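Local structure of PUM-HD domain-containing protein (Caenorhabditis elegans, 7CGJ) at residues Lys29-Arg34 and Arg60-Ser65. The protein probably binds 3' untranslated regions of messenger RNAs through its Pumilio homology domain, the part of the longer PUF-8 protein described here. Numbering follows the deposited sequence.
Sequences KLSDIR and RFEKDS
Glu62 reaches out from helix 60-72 and lays its carboxylate against the backbone N and hydroxyl of Ser31, in the short 3-10 turn 30-32. The backbone N of Ser31 donates to Glu62 OE1 at 3.1 Å along a nearly straight line (166°), but comes from above the carboxylate plane, 38° out of it. The Ser31 hydroxyl stands across both oxygens, with OG 3.1 Å from Glu62 OE2 and equally near OE1, and its single proton may go to either. Ser31 OG is brought there by its position between the backbone N and the carbonyl carbon (chi1 64°). Lys29 crosses the Glu62 side chain at about a right angle: its CE lies 3.6 Å from Glu62 OE2, and its NZ makes a long salt bridge of 3.9 Å to the same oxygen. Amide and hydroxyl thus grip the carboxylate, with the ammonium farther off, which would probably favour the charged form of Glu62. The contact lies near the N-terminal end of the Pumilio alpha-solenoid, its nearest atom about 13 Å from the bound nucleic acid, and ties the loop before helix 37-41 to helix 60-72. With Glu62 cut back to an alanine, the Ser31 amide and hydroxyl would probably lose the acceptor that holds them, and Lys29 its distant counter-charge. Beside the helix backbone, Leu30 brings CB to within 3.6 Å of Glu62 O, while its side chain also packs on Glu53 and Leu54 of helix 44-56. Ser65, three residues on, turns its hydroxyl back to its own helix, to Glu62 O, and sets OG 3.4 Å from Ser31 CA.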
ATOM      1  N   LYS A  29      32.332   0.094  25.736  1.00 44.06           N
ATOM      2  CA  LYS A  29      32.344  -0.669  24.502  1.00 40.51           C
ATOM      3  C   LYS A  29      31.306  -1.784  24.558  1.00 42.19           C
ATOM      4  O   LYS A  29      30.813  -2.156  25.629  1.00 37.42           O
ATOM      5  CB  LYS A  29      33.731  -1.242  24.228  1.00 38.04           C
ATOM      6  CG  LYS A  29      34.777  -0.170  24.112  1.00 46.34           C
ATOM      7  CD  LYS A  29      35.700  -0.401  22.927  1.00 50.56           C
ATOM      8  CE  LYS A  29      36.457  -1.730  23.045  1.00 57.62           C
ATOM      9  NZ  LYS A  29      37.732  -1.723  22.256  1.00 48.90           N
ATOM     10  N   LEU A  30      30.962  -2.286  23.367  1.00 34.40           N
ATOM     11  CA  LEU A  30      29.987  -3.361  23.262  1.00 33.78           C
ATOM     12  C   LEU A  30      30.464  -4.601  23.991  1.00 40.13           C
ATOM     13  O   LEU A  30      29.694  -5.231  24.722  1.00 38.97           O
ATOM     14  CB  LEU A  30      29.708  -3.676  21.797  1.00 22.41           C
ATOM     15  CG  LEU A  30      28.823  -2.594  21.195  1.00 30.35           C
ATOM     16  CD1 LEU A  30      28.525  -2.883  19.718  1.00 28.02           C
ATOM     17  CD2 LEU A  30      27.541  -2.425  22.025  1.00 24.41           C
ATOM     18  N   SER A  31      31.735  -4.960  23.802  1.00 39.86           N
ATOM     19  CA  SER A  31      32.324  -6.101  24.487  1.00 41.41           C
ATOM     20  C   SER A  31      32.217  -5.987  26.004  1.00 43.47           C
ATOM     21  O   SER A  31      32.351  -7.004  26.695  1.00 40.81           O
ATOM     22  CB  SER A  31      33.799  -6.232  24.096  1.00 40.53           C
ATOM     23  OG  SER A  31      34.514  -5.086  24.538  1.00 53.05           O
ATOM     24  N   ASP A  32      31.998  -4.777  26.535  1.00 36.12           N
ATOM     25  CA  ASP A  32      31.838  -4.573  27.971  1.00 39.51           C
ATOM     26  C   ASP A  32      30.459  -4.947  28.494  1.00 45.21           C
ATOM     27  O   ASP A  32      30.284  -5.016  29.715  1.00 42.30           O
ATOM     28  CB  ASP A  32      32.099  -3.116  28.351  1.00 38.63           C
ATOM     29  CG  ASP A  32      33.526  -2.704  28.122  1.00 46.95           C
ATOM     30  OD1 ASP A  32      34.410  -3.600  28.040  1.00 52.74           O
ATOM     31  OD2 ASP A  32      33.757  -1.477  28.034  1.00 53.02           O
ATOM     32  N   ILE A  33      29.484  -5.182  27.615  1.00 42.79           N
ATOM     33  CA  ILE A  33      28.108  -5.369  28.058  1.00 37.64           C
ATOM     34  C   ILE A  33      27.890  -6.786  28.570  1.00 38.69           C
ATOM     35  O   ILE A  33      27.307  -6.996  29.639  1.00 37.18           O
ATOM     36  CB  ILE A  33      27.139  -5.015  26.917  1.00 40.02           C
ATOM     37  CG1 ILE A  33      27.260  -3.530  26.562  1.00 38.15           C
ATOM     38  CG2 ILE A  33      25.731  -5.342  27.307  1.00 35.66           C
ATOM     39  CD1 ILE A  33      27.021  -2.618  27.730  1.00 35.91           C
ATOM     40  N   ARG A  34      28.359  -7.778  27.822  1.00 42.60           N
ATOM     41  CA  ARG A  34      28.242  -9.163  28.246  1.00 35.47           C
ATOM     42  C   ARG A  34      26.825  -9.509  28.697  1.00 34.67           C
ATOM     43  O   ARG A  34      25.882  -9.464  27.901  1.00 41.48           O
ATOM     44  CB  ARG A  34      29.264  -9.437  29.345  1.00 37.99           C
ATOM     45  CG  ARG A  34      30.687  -9.345  28.829  1.00 38.41           C
ATOM     46  CD  ARG A  34      31.699  -9.465  29.961  1.00 53.21           C
ATOM     47  NE  ARG A  34      32.500  -8.246  30.085  1.00 61.44           N
ATOM     48  CZ  ARG A  34      33.791  -8.149  29.762  1.00 67.04           C
ATOM     49  NH1 ARG A  34      34.434  -6.984  29.893  1.00 58.26           N
ATOM     50  NH2 ARG A  34      34.442  -9.215  29.309  1.00 66.00           N
ATOM     51  N   ARG A  60      34.567  -5.611  13.723  1.00 31.38           N
ATOM     52  CA  ARG A  60      33.696  -6.763  13.506  1.00 37.11           C
ATOM     53  C   ARG A  60      33.517  -7.581  14.788  1.00 41.28           C
ATOM     54  O   ARG A  60      32.416  -8.075  15.063  1.00 38.68           O
ATOM     55  CB  ARG A  60      34.270  -7.632  12.379  1.00 37.83           C
ATOM     56  CG  ARG A  60      33.269  -8.416  11.540  1.00 41.92           C
ATOM     57  CD  ARG A  60      33.894  -8.906  10.210  1.00 47.99           C
ATOM     58  NE  ARG A  60      33.920  -7.887   9.143  1.00 62.26           N
ATOM     59  CZ  ARG A  60      34.934  -7.041   8.898  1.00 55.59           C
ATOM     60  NH1 ARG A  60      34.849  -6.152   7.900  1.00 44.09           N
ATOM     61  NH2 ARG A  60      36.032  -7.066   9.653  1.00 47.17           N
ATOM     62  N   PHE A  61      34.586  -7.723  15.592  1.00 38.03           N
ATOM     63  CA  PHE A  61      34.529  -8.590  16.765  1.00 34.97           C
ATOM     64  C   PHE A  61      33.805  -7.929  17.937  1.00 32.26           C
ATOM     65  O   PHE A  61      33.187  -8.628  18.749  1.00 32.74           O
ATOM     66  CB  PHE A  61      35.945  -9.025  17.185  1.00 37.44           C
ATOM     67  CG  PHE A  61      36.606 -10.031  16.252  1.00 35.37           C
ATOM     68  CD1 PHE A  61      35.952 -10.518  15.127  1.00 37.52           C
ATOM     69  CD2 PHE A  61      37.899 -10.479  16.507  1.00 31.78           C
ATOM     70  CE1 PHE A  61      36.572 -11.430  14.278  1.00 36.37           C
ATOM     71  CE2 PHE A  61      38.517 -11.398  15.673  1.00 28.99           C
ATOM     72  CZ  PHE A  61      37.860 -11.877  14.560  1.00 34.60           C
ATOM     73  N   GLU A  62      33.869  -6.601  18.054  1.00 28.59           N
ATOM     74  CA  GLU A  62      33.035  -5.909  19.035  1.00 29.76           C
ATOM     75  C   GLU A  62      31.560  -6.133  18.736  1.00 32.88           C
ATOM     76  O   GLU A  62      30.762  -6.405  19.637  1.00 35.72           O
ATOM     77  CB  GLU A  62      33.340  -4.410  19.047  1.00 26.65           C
ATOM     78  CG  GLU A  62      34.668  -4.042  19.671  1.00 41.82           C
ATOM     79  CD  GLU A  62      34.693  -4.248  21.181  1.00 51.93           C
ATOM     80  OE1 GLU A  62      33.765  -3.736  21.860  1.00 46.26           O
ATOM     81  OE2 GLU A  62      35.636  -4.928  21.680  1.00 50.32           O
ATOM     82  N   LYS A  63      31.178  -6.001  17.467  1.00 33.33           N
ATOM     83  CA  LYS A  63      29.790  -6.233  17.091  1.00 33.79           C
ATOM     84  C   LYS A  63      29.388  -7.665  17.396  1.00 34.64           C
ATOM     85  O   LYS A  63      28.343  -7.910  18.012  1.00 35.15           O
ATOM     86  CB  LYS A  63      29.585  -5.905  15.612  1.00 29.65           C
ATOM     87  CG  LYS A  63      29.853  -4.445  15.270  1.00 32.17           C
ATOM     88  CD  LYS A  63      29.562  -4.156  13.807  1.00 36.41           C
ATOM     89  CE  LYS A  63      30.338  -2.943  13.341  1.00 37.96           C
ATOM     90  NZ  LYS A  63      29.850  -2.403  12.044  1.00 41.60           N
ATOM     91  N   ASP A  64      30.230  -8.628  17.006  1.00 30.69           N
ATOM     92  CA  ASP A  64      29.931 -10.027  17.280  1.00 30.32           C
ATOM     93  C   ASP A  64      29.775 -10.291  18.772  1.00 30.13           C
ATOM     94  O   ASP A  64      29.023 -11.188  19.159  1.00 32.07           O
ATOM     95  CB  ASP A  64      31.020 -10.927  16.699  1.00 33.45           C
ATOM     96  CG  ASP A  64      31.053 -10.907  15.168  1.00 43.07           C
ATOM     97  OD1 ASP A  64      30.150 -10.306  14.533  1.00 36.63           O
ATOM     98  OD2 ASP A  64      31.992 -11.509  14.597  1.00 45.52           O
ATOM     99  N   SER A  65      30.443  -9.506  19.621  1.00 30.60           N
ATOM    100  CA  SER A  65      30.482  -9.831  21.043  1.00 32.89           C
ATOM    101  C   SER A  65      29.079  -9.917  21.641  1.00 34.49           C
ATOM    102  O   SER A  65      28.793 -10.823  22.431  1.00 35.53           O
ATOM    103  CB  SER A  65      31.345  -8.812  21.794  1.00 32.82           C
ATOM    104  OG  SER A  65      30.721  -7.543  21.918  1.00 31.21           O
TER